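Local coordinates for protein glycosyl hydrolase, family 38 (PDB 5KBP) that probably hydrolyses alpha-mannosidic linkages in carbohydrates, as a glycoside hydrolase of family 38, at residues H29-L40 and I60-R68; G566-F574 and R752-W760. All coordinates share one frame; numbering follows the deposited sequence.

Contact 1 (H29-L40 and I60-R68); sequences HMRLIELVDNVL and ILDDYLQVR. With SO4 (sulfate ion), chain C.
Val36 rides on the ring of Tyr64: this small branched side chain lays CG1 over the ring centre, 3.4 Å from the centroid and 5° off the normal, a CH-pi contact. With CG anti to the backbone N (chi1 176°), the tyrosine reaches across helix 29-40 as a knob among Ile33, Val36, Asp37 and Leu40. Ile33 CD1 fills the angle between Tyr64 CD1 and Val67 CB, while Leu32 CD1 meets Ile60 CG2 at 3.9 Å. The helix axes, 9.6 Å apart at their closest, are almost perpendicular (crossing angle -101°), and polar groups finish both ends of this apolar patch. At one, His29 NE2 donates to Asp63 O (2.6 Å); the oxygen lies in the imidazole plane, but the donor stands above the carbonyl plane. Glu26 takes ND1, which fixes the ring's rotation. At the other, Asp37 OD1 accepts a modelled hydrogen bond of doubtful length from Tyr64 OH and a weak one, within a salt bridge, from Arg68 NH1 (2.9 Å). Arg68 also pairs with Asp338 of the second subunit; its NH2 and Lys71 bind a sulfate, probably from the crystallisation liquor. The nearby guanidinium would probably favour an ionised Asp37 and ties this pair to the dimer interface.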
loop_
_atom_site.group_PDB
_atom_site.type_symbol
_atom_site.label_atom_id
_atom_site.label_comp_id
_atom_site.label_asym_id
_atom_site.label_seq_id
_atom_site.Cartn_x
_atom_site.Cartn_y
_atom_site.Cartn_z
ATOM N N HIS A 29 1.020 -8.821 12.240
ATOM C CA HIS A 29 2.248 -8.150 12.652
ATOM C C HIS A 29 2.238 -7.829 14.140
ATOM O O HIS A 29 3.250 -8.009 14.827
ATOM C CB HIS A 29 2.444 -6.876 11.832
ATOM C CG HIS A 29 3.766 -6.212 12.054
ATOM N ND1 HIS A 29 3.993 -4.888 11.742
ATOM C CD2 HIS A 29 4.932 -6.687 12.551
ATOM C CE1 HIS A 29 5.241 -4.577 12.040
ATOM N NE2 HIS A 29 5.833 -5.649 12.534
ATOM N N MET A 30 1.105 -7.347 14.657
ATOM C CA MET A 30 1.025 -7.037 16.081
ATOM C C MET A 30 1.105 -8.295 16.935
ATOM O O MET A 30 1.539 -8.231 18.092
ATOM C CB MET A 30 -0.259 -6.266 16.382
ATOM C CG MET A 30 -0.321 -4.880 15.758
ATOM S SD MET A 30 1.035 -3.800 16.260
ATOM C CE MET A 30 2.099 -3.880 14.819
ATOM N N ARG A 31 0.692 -9.440 16.390
ATOM C CA ARG A 31 0.864 -10.701 17.098
ATOM C C ARG A 31 2.294 -11.217 16.997
ATOM O O ARG A 31 2.733 -11.979 17.864
ATOM C CB ARG A 31 -0.121 -11.739 16.564
ATOM C CG ARG A 31 -1.547 -11.508 17.034
ATOM C CD ARG A 31 -2.548 -12.398 16.321
ATOM N NE ARG A 31 -3.891 -12.224 16.867
ATOM C CZ ARG A 31 -4.748 -11.289 16.467
ATOM N NH1 ARG A 31 -4.405 -10.434 15.512
ATOM N NH2 ARG A 31 -5.950 -11.206 17.024
ATOM N N LEU A 32 3.029 -10.811 15.959
ATOM C CA LEU A 32 4.449 -11.138 15.887
ATOM C C LEU A 32 5.226 -10.431 16.989
ATOM O O LEU A 32 6.197 -10.980 17.523
ATOM C CB LEU A 32 5.006 -10.766 14.513
ATOM C CG LEU A 32 6.467 -11.137 14.256
ATOM C CD1 LEU A 32 6.642 -12.646 14.263
ATOM C CD2 LEU A 32 6.968 -10.541 12.945
ATOM N N ILE A 33 4.811 -9.212 17.344
ATOM C CA ILE A 33 5.476 -8.483 18.421
ATOM C C ILE A 33 5.299 -9.218 19.742
ATOM O O ILE A 33 6.237 -9.326 20.539
ATOM C CB ILE A 33 4.939 -7.041 18.500
ATOM C CG1 ILE A 33 4.987 -6.379 17.121
ATOM C CG2 ILE A 33 5.736 -6.231 19.512
ATOM C CD1 ILE A 33 6.373 -6.298 16.532
ATOM N N GLU A 34 4.092 -9.732 19.992
ATOM C CA GLU A 34 3.848 -10.491 21.215
ATOM C C GLU A 34 4.703 -11.752 21.262
ATOM O O GLU A 34 5.241 -12.106 22.318
ATOM C CB GLU A 34 2.366 -10.849 21.323
ATOM C CG GLU A 34 1.450 -9.658 21.561
ATOM C CD GLU A 34 -0.014 -10.049 21.617
ATOM O OE1 GLU A 34 -0.344 -11.189 21.224
ATOM O OE2 GLU A 34 -0.836 -9.216 22.051
ATOM N N LEU A 35 4.843 -12.438 20.125
ATOM C CA LEU A 35 5.620 -13.672 20.092
ATOM C C LEU A 35 7.085 -13.411 20.418
ATOM O O LEU A 35 7.665 -14.070 21.290
ATOM C CB LEU A 35 5.486 -14.338 18.722
ATOM C CG LEU A 35 6.406 -15.536 18.474
ATOM C CD1 LEU A 35 6.054 -16.689 19.397
ATOM C CD2 LEU A 35 6.342 -15.973 17.022
ATOM N N VAL A 36 7.702 -12.448 19.727
ATOM C CA VAL A 36 9.120 -12.173 19.944
ATOM C C VAL A 36 9.358 -11.610 21.340
ATOM O O VAL A 36 10.392 -11.892 21.959
ATOM C CB VAL A 36 9.649 -11.231 18.847
ATOM C CG1 VAL A 36 11.112 -10.876 19.095
ATOM C CG2 VAL A 36 9.481 -11.872 17.477
ATOM N N ASP A 37 8.418 -10.818 21.865
ATOM C CA ASP A 37 8.543 -10.346 23.242
ATOM C C ASP A 37 8.617 -11.514 24.216
ATOM O O ASP A 37 9.416 -11.496 25.161
ATOM C CB ASP A 37 7.372 -9.432 23.604
ATOM C CG ASP A 37 7.491 -8.053 22.991
ATOM O OD1 ASP A 37 8.606 -7.679 22.570
ATOM O OD2 ASP A 37 6.469 -7.338 22.940
ATOM N N ASN A 38 7.796 -12.544 23.999
ATOM C CA ASN A 38 7.786 -13.695 24.893
ATOM C C ASN A 38 8.992 -14.602 24.682
ATOM O O ASN A 38 9.473 -15.215 25.641
ATOM C CB ASN A 38 6.490 -14.487 24.712
ATOM C CG ASN A 38 5.273 -13.738 25.224
ATOM O OD1 ASN A 38 5.358 -12.990 26.199
ATOM N ND2 ASN A 38 4.135 -13.932 24.569
ATOM N N VAL A 39 9.492 -14.705 23.448
ATOM C CA VAL A 39 10.685 -15.510 23.204
ATOM C C VAL A 39 11.898 -14.879 23.873
ATOM O O VAL A 39 12.691 -15.567 24.529
ATOM C CB VAL A 39 10.904 -15.704 21.693
ATOM C CG1 VAL A 39 12.255 -16.356 21.432
ATOM C CG2 VAL A 39 9.787 -16.545 21.104
ATOM N N LEU A 40 12.063 -13.562 23.721
ATOM C CA LEU A 40 13.140 -12.866 24.417
ATOM C C LEU A 40 12.987 -12.970 25.928
ATOM O O LEU A 40 13.989 -13.011 26.652
ATOM C CB LEU A 40 13.184 -11.400 23.986
ATOM C CG LEU A 40 13.499 -11.137 22.512
ATOM C CD1 LEU A 40 13.520 -9.644 22.215
ATOM C CD2 LEU A 40 14.819 -11.781 22.131
ATOM N N ILE A 60 11.724 -11.457 10.123
ATOM C CA ILE A 60 11.051 -11.374 11.417
ATOM C C ILE A 60 11.781 -10.399 12.331
ATOM O O ILE A 60 11.156 -9.634 13.076
ATOM C CB ILE A 60 10.940 -12.776 12.047
ATOM C CG1 ILE A 60 10.025 -13.669 11.204
ATOM C CG2 ILE A 60 10.441 -12.691 13.485
ATOM C CD1 ILE A 60 9.867 -15.071 11.751
ATOM N N LEU A 61 13.116 -10.401 12.277
ATOM C CA LEU A 61 13.889 -9.439 13.057
ATOM C C LEU A 61 13.590 -8.011 12.616
ATOM O O LEU A 61 13.432 -7.114 13.453
ATOM C CB LEU A 61 15.383 -9.738 12.921
ATOM C CG LEU A 61 15.859 -11.145 13.286
ATOM C CD1 LEU A 61 17.287 -11.360 12.820
ATOM C CD2 LEU A 61 15.753 -11.366 14.785
ATOM N N ASP A 62 13.507 -7.782 11.303
ATOM C CA ASP A 62 13.221 -6.443 10.797
ATOM C C ASP A 62 11.811 -5.999 11.168
ATOM O O ASP A 62 11.607 -4.855 11.591
ATOM C CB ASP A 62 13.412 -6.405 9.280
ATOM C CG ASP A 62 14.840 -6.693 8.866
ATOM O OD1 ASP A 62 15.755 -6.444 9.678
ATOM O OD2 ASP A 62 15.048 -7.165 7.728
ATOM N N ASP A 63 10.828 -6.891 11.015
ATOM C CA ASP A 63 9.449 -6.533 11.325
ATOM C C ASP A 63 9.260 -6.246 12.809
ATOM O O ASP A 63 8.392 -5.449 13.178
ATOM C CB ASP A 63 8.502 -7.646 10.879
ATOM C CG ASP A 63 8.514 -7.856 9.377
ATOM O OD1 ASP A 63 8.838 -6.898 8.645
ATOM O OD2 ASP A 63 8.193 -8.977 8.928
ATOM N N TYR A 64 10.059 -6.881 13.667
ATOM C CA TYR A 64 9.942 -6.654 15.102
ATOM C C TYR A 64 10.564 -5.325 15.512
ATOM O O TYR A 64 10.007 -4.605 16.346
ATOM C CB TYR A 64 10.594 -7.807 15.868
ATOM C CG TYR A 64 10.607 -7.636 17.373
ATOM C CD1 TYR A 64 9.453 -7.824 18.124
ATOM C CD2 TYR A 64 11.775 -7.299 18.044
ATOM C CE1 TYR A 64 9.463 -7.676 19.502
ATOM C CE2 TYR A 64 11.794 -7.147 19.421
ATOM C CZ TYR A 64 10.635 -7.337 20.144
ATOM O OH TYR A 64 10.648 -7.189 21.514
ATOM N N LEU A 65 11.713 -4.980 14.928
ATOM C CA LEU A 65 12.429 -3.779 15.334
ATOM C C LEU A 65 11.838 -2.503 14.754
ATOM O O LEU A 65 12.121 -1.418 15.272
ATOM C CB LEU A 65 13.903 -3.886 14.942
ATOM C CG LEU A 65 14.707 -4.903 15.750
ATOM C CD1 LEU A 65 16.181 -4.764 15.437
ATOM C CD2 LEU A 65 14.454 -4.723 17.237
ATOM N N GLN A 66 11.028 -2.595 13.699
ATOM C CA GLN A 66 10.384 -1.387 13.195
ATOM C C GLN A 66 9.259 -0.919 14.108
ATOM O O GLN A 66 8.866 0.250 14.037
ATOM C CB GLN A 66 9.864 -1.603 11.769
ATOM C CG GLN A 66 8.644 -2.497 11.648
ATOM C CD GLN A 66 7.958 -2.339 10.305
ATOM O OE1 GLN A 66 8.083 -1.303 9.650
ATOM N NE2 GLN A 66 7.233 -3.367 9.885
ATOM N N VAL A 67 8.745 -1.800 14.964
ATOM C CA VAL A 67 7.774 -1.405 15.982
ATOM C C VAL A 67 8.451 -1.135 17.320
ATOM O O VAL A 67 8.066 -0.208 18.038
ATOM C CB VAL A 67 6.679 -2.481 16.120
ATOM C CG1 VAL A 67 5.629 -2.040 17.128
ATOM C CG2 VAL A 67 6.035 -2.748 14.781
ATOM N N ARG A 68 9.463 -1.929 17.677
ATOM C CA ARG A 68 10.185 -1.792 18.941
ATOM C C ARG A 68 11.672 -1.595 18.658
ATOM O O ARG A 68 12.483 -2.506 18.873
ATOM C CB ARG A 68 9.969 -3.011 19.836
ATOM C CG ARG A 68 8.523 -3.451 19.961
ATOM C CD ARG A 68 8.314 -4.224 21.248
ATOM N NE ARG A 68 8.495 -3.362 22.411
ATOM C CZ ARG A 68 8.558 -3.797 23.664
ATOM N NH1 ARG A 68 8.459 -5.093 23.926
ATOM N NH2 ARG A 68 8.722 -2.935 24.657
HETATM S S SO4 C . 9.482 -4.490 27.773
HETATM O O1 SO4 C . 10.608 -3.803 27.147
HETATM O O2 SO4 C . 8.246 -3.767 27.485
HETATM O O3 SO4 C . 9.689 -4.539 29.217
HETATM O O4 SO4 C . 9.386 -5.849 27.249
#

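Contact 2 (G566-F574 and R752-W760); sequences GDIGNEYIF and RCVGELGDW
Two consecutive Asx turns shape the loop 566-574, which leaves strand 555-566 and folds over the end of strand 745-753, in the C-terminal domain of the family 38 fold. Asp567 OD1 accepts from Gly569 N, and Asn570 OD1 from both Tyr572 N and Ile573 N, so each short side chain replaces a backbone acceptor and curls the chain. The turned loop presents its oxygens to Arg752. Bent at chi3 (71°), this arginine brings its guanidinium end-on to Asn570 O, which NH1 and NH2 grip together at 3.1 and 2.9 Å; both bonds lie near the guanidinium plane. NH2 also donates to the syn lone pair of Asp567 OD2 (2.8 Å) in a salt bridge, the carboxylate turned 44° from the guanidinium, and weakly to Ile573 O. Several N-H groups on one flat cation suit arginine to gathering acceptors from a loop without regular structure. Beyond it Val754 wedges its methyls against the loop, CG2 lying 3.5 Å from Asn570 C. Glu571 N then donates to Glu756 O (3.2 Å), with a weak second bond to Leu757 O. The Tyr572 ring meets Leu757 CD2 at its CE2 edge (3.8 Å), and Asp759 lies beside CE2 with OD1 over a ring face. Gly758, close to Asn570 ND2, has a positive phi (105°) at which a CB would press on the preceding carbonyl oxygen. Ser301 and the carbonyl of Asn298 receive Arg752 NE and NH1, Arg303 pairs with Glu571 and Arg633 with Glu756, so these charged groups all have partners in the buried setting. Strand 672-679 runs beside strand 745-753, with Cys753 bonded through its backbone to His672, while helix 619-625 lies against Ile568 and Glu756.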
loop_
_atom_site.group_PDB
_atom_site.type_symbol
_atom_site.label_atom_id
_atom_site.label_comp_id
_atom_site.label_asym_id
_atom_site.label_seq_id
_atom_site.Cartn_x
_atom_site.Cartn_y
_atom_site.Cartn_z
ATOM N N GLY A 566 -16.901 -23.381 -15.161
ATOM C CA GLY A 566 -17.154 -22.929 -13.811
ATOM C C GLY A 566 -16.065 -23.364 -12.850
ATOM O O GLY A 566 -15.287 -24.282 -13.109
ATOM N N ASP A 567 -16.008 -22.676 -11.713
ATOM C CA ASP A 567 -15.045 -23.016 -10.669
ATOM C C ASP A 567 -15.679 -22.684 -9.327
ATOM O O ASP A 567 -15.883 -21.507 -9.010
ATOM C CB ASP A 567 -13.729 -22.267 -10.860
ATOM C CG ASP A 567 -12.701 -22.614 -9.799
ATOM O OD1 ASP A 567 -12.878 -23.637 -9.105
ATOM O OD2 ASP A 567 -11.706 -21.872 -9.667
ATOM N N ILE A 568 -15.988 -23.717 -8.547
ATOM C CA ILE A 568 -16.597 -23.536 -7.235
ATOM C C ILE A 568 -15.613 -23.989 -6.165
ATOM O O ILE A 568 -16.009 -24.522 -5.122
ATOM C CB ILE A 568 -17.933 -24.294 -7.130
ATOM C CG1 ILE A 568 -17.743 -25.772 -7.473
ATOM C CG2 ILE A 568 -18.974 -23.660 -8.044
ATOM C CD1 ILE A 568 -19.002 -26.596 -7.321
ATOM N N GLY A 569 -14.323 -23.778 -6.417
ATOM C CA GLY A 569 -13.303 -24.117 -5.447
ATOM C C GLY A 569 -12.931 -22.950 -4.556
ATOM O O GLY A 569 -13.801 -22.313 -3.955
ATOM N N ASN A 570 -11.636 -22.661 -4.464
ATOM C CA ASN A 570 -11.141 -21.565 -3.641
ATOM C C ASN A 570 -9.842 -21.052 -4.254
ATOM O O ASN A 570 -9.460 -21.441 -5.361
ATOM C CB ASN A 570 -10.966 -22.024 -2.187
ATOM C CG ASN A 570 -10.198 -23.328 -2.074
ATOM O OD1 ASN A 570 -9.192 -23.533 -2.754
ATOM N ND2 ASN A 570 -10.677 -24.223 -1.219
ATOM N N GLU A 571 -9.154 -20.171 -3.522
ATOM C CA GLU A 571 -7.890 -19.629 -4.006
ATOM C C GLU A 571 -6.802 -20.690 -4.099
ATOM O O GLU A 571 -5.801 -20.474 -4.792
ATOM C CB GLU A 571 -7.431 -18.483 -3.104
ATOM C CG GLU A 571 -8.475 -17.390 -2.930
ATOM C CD GLU A 571 -7.943 -16.179 -2.190
ATOM O OE1 GLU A 571 -7.974 -15.068 -2.762
ATOM O OE2 GLU A 571 -7.485 -16.337 -1.040
ATOM N N TYR A 572 -6.974 -21.827 -3.428
ATOM C CA TYR A 572 -5.997 -22.908 -3.479
ATOM C C TYR A 572 -6.272 -23.901 -4.601
ATOM O O TYR A 572 -5.335 -24.358 -5.265
ATOM C CB TYR A 572 -5.975 -23.668 -2.149
ATOM C CG TYR A 572 -5.349 -22.928 -0.990
ATOM C CD1 TYR A 572 -3.985 -23.003 -0.749
ATOM C CD2 TYR A 572 -6.128 -22.177 -0.120
ATOM C CE1 TYR A 572 -3.408 -22.337 0.317
ATOM C CE2 TYR A 572 -5.561 -21.508 0.950
ATOM C CZ TYR A 572 -4.200 -21.591 1.165
ATOM O OH TYR A 572 -3.632 -20.925 2.228
ATOM N N ILE A 573 -7.537 -24.256 -4.816
ATOM C CA ILE A 573 -7.902 -25.421 -5.611
ATOM C C ILE A 573 -8.991 -25.047 -6.607
ATOM O O ILE A 573 -9.942 -24.333 -6.269
ATOM C CB ILE A 573 -8.370 -26.584 -4.708
ATOM C CG1 ILE A 573 -7.275 -26.947 -3.701
ATOM C CG2 ILE A 573 -8.754 -27.799 -5.542
ATOM C CD1 ILE A 573 -7.653 -28.055 -2.750
ATOM N N PHE A 574 -8.844 -25.532 -7.837
ATOM C CA PHE A 574 -9.880 -25.429 -8.854
ATOM C C PHE A 574 -10.766 -26.665 -8.802
ATOM O O PHE A 574 -10.278 -27.785 -8.627
ATOM C CB PHE A 574 -9.260 -25.286 -10.247
ATOM C CG PHE A 574 -10.228 -25.527 -11.378
ATOM C CD1 PHE A 574 -11.037 -24.505 -11.844
ATOM C CD2 PHE A 574 -10.313 -26.770 -11.989
ATOM C CE1 PHE A 574 -11.923 -24.718 -12.886
ATOM C CE2 PHE A 574 -11.198 -26.990 -13.034
ATOM C CZ PHE A 574 -12.004 -25.961 -13.482
ATOM N N ARG A 752 -8.530 -17.138 -13.251
ATOM C CA ARG A 752 -9.375 -18.028 -12.461
ATOM C C ARG A 752 -9.977 -17.225 -11.320
ATOM O O ARG A 752 -9.245 -16.580 -10.561
ATOM C CB ARG A 752 -8.583 -19.224 -11.926
ATOM C CG ARG A 752 -9.447 -20.301 -11.294
ATOM C CD ARG A 752 -8.636 -21.535 -10.932
ATOM N NE ARG A 752 -7.750 -21.298 -9.797
ATOM C CZ ARG A 752 -8.098 -21.494 -8.530
ATOM N NH1 ARG A 752 -7.233 -21.255 -7.554
ATOM N NH2 ARG A 752 -9.316 -21.928 -8.239
ATOM N N CYS A 753 -11.300 -17.273 -11.195
ATOM C CA CYS A 753 -12.041 -16.398 -10.295
ATOM C C CYS A 753 -12.797 -17.234 -9.271
ATOM O O CYS A 753 -13.608 -18.089 -9.639
ATOM C CB CYS A 753 -13.006 -15.515 -11.086
ATOM S SG CYS A 753 -12.271 -14.777 -12.572
ATOM N N VAL A 754 -12.534 -16.979 -7.988
ATOM C CA VAL A 754 -13.199 -17.660 -6.885
ATOM C C VAL A 754 -13.623 -16.615 -5.860
ATOM O O VAL A 754 -13.277 -15.439 -5.957
ATOM C CB VAL A 754 -12.304 -18.732 -6.234
ATOM C CG1 VAL A 754 -12.134 -19.915 -7.176
ATOM C CG2 VAL A 754 -10.953 -18.137 -5.870
ATOM N N GLY A 755 -14.380 -17.063 -4.860
ATOM C CA GLY A 755 -14.953 -16.138 -3.900
ATOM C C GLY A 755 -14.530 -16.326 -2.456
ATOM O O GLY A 755 -14.903 -15.525 -1.594
ATOM N N GLU A 756 -13.756 -17.372 -2.170
ATOM C CA GLU A 756 -13.346 -17.663 -0.804
ATOM C C GLU A 756 -11.873 -18.041 -0.769
ATOM O O GLU A 756 -11.310 -18.511 -1.761
ATOM C CB GLU A 756 -14.175 -18.797 -0.186
ATOM C CG GLU A 756 -14.024 -20.129 -0.901
ATOM C CD GLU A 756 -14.514 -21.295 -0.069
ATOM O OE1 GLU A 756 -14.782 -21.096 1.134
ATOM O OE2 GLU A 756 -14.626 -22.412 -0.616
ATOM N N LEU A 757 -11.256 -17.830 0.397
ATOM C CA LEU A 757 -9.872 -18.250 0.597
ATOM C C LEU A 757 -9.767 -19.769 0.633
ATOM O O LEU A 757 -8.997 -20.367 -0.127
ATOM C CB LEU A 757 -9.323 -17.631 1.887
ATOM C CG LEU A 757 -7.858 -17.847 2.294
ATOM C CD1 LEU A 757 -7.380 -16.679 3.135
ATOM C CD2 LEU A 757 -7.645 -19.152 3.060
ATOM N N GLY A 758 -10.536 -20.409 1.512
ATOM C CA GLY A 758 -10.524 -21.852 1.643
ATOM C C GLY A 758 -9.796 -22.341 2.878
ATOM O O GLY A 758 -9.838 -21.698 3.932
ATOM N N ASP A 759 -9.139 -23.496 2.758
ATOM C CA ASP A 759 -8.264 -24.061 3.791
ATOM C C ASP A 759 -9.083 -24.335 5.048
ATOM O O ASP A 759 -10.094 -25.050 4.956
ATOM C CB ASP A 759 -7.054 -23.139 3.970
ATOM C CG ASP A 759 -5.891 -23.831 4.656
ATOM O OD1 ASP A 759 -5.100 -24.498 3.957
ATOM O OD2 ASP A 759 -5.765 -23.710 5.893
ATOM N N TRP A 760 -8.713 -23.801 6.212
ATOM C CA TRP A 760 -9.251 -24.251 7.490
ATOM C C TRP A 760 -10.531 -23.539 7.913
ATOM O O TRP A 760 -11.018 -23.791 9.020
ATOM C CB TRP A 760 -8.193 -24.086 8.591
ATOM C CG TRP A 760 -7.750 -22.664 8.811
ATOM C CD1 TRP A 760 -6.767 -22.001 8.136
ATOM C CD2 TRP A 760 -8.266 -21.740 9.779
ATOM N NE1 TRP A 760 -6.644 -20.720 8.618
ATOM C CE2 TRP A 760 -7.551 -20.535 9.627
ATOM C CE3 TRP A 760 -9.264 -21.814 10.755
ATOM C CZ2 TRP A 760 -7.802 -19.414 10.417
ATOM C CZ3 TRP A 760 -9.513 -20.698 11.537
ATOM C CH2 TRP A 760 -8.786 -19.516 11.362
#

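Both contacts are largely buried, yet they join different kinds of element: contact 1 packs a helix of the N-terminal domain against another helix and the turn after it, contact 2 a loop with a strand end and its continuation in the C-terminal domain. Their centres lie 32 Å apart and their nearest atoms about 10 Å, without touching. Contact 1 is built on interlocked apolar side chains, with polar groups kept to its margins, one of them facing the second subunit. In contact 2 the polar chemistry moves to the middle, where an arginine binds mainly backbone oxygens. Each uses arginine, beside a sulfate in one and inside the fold in the other.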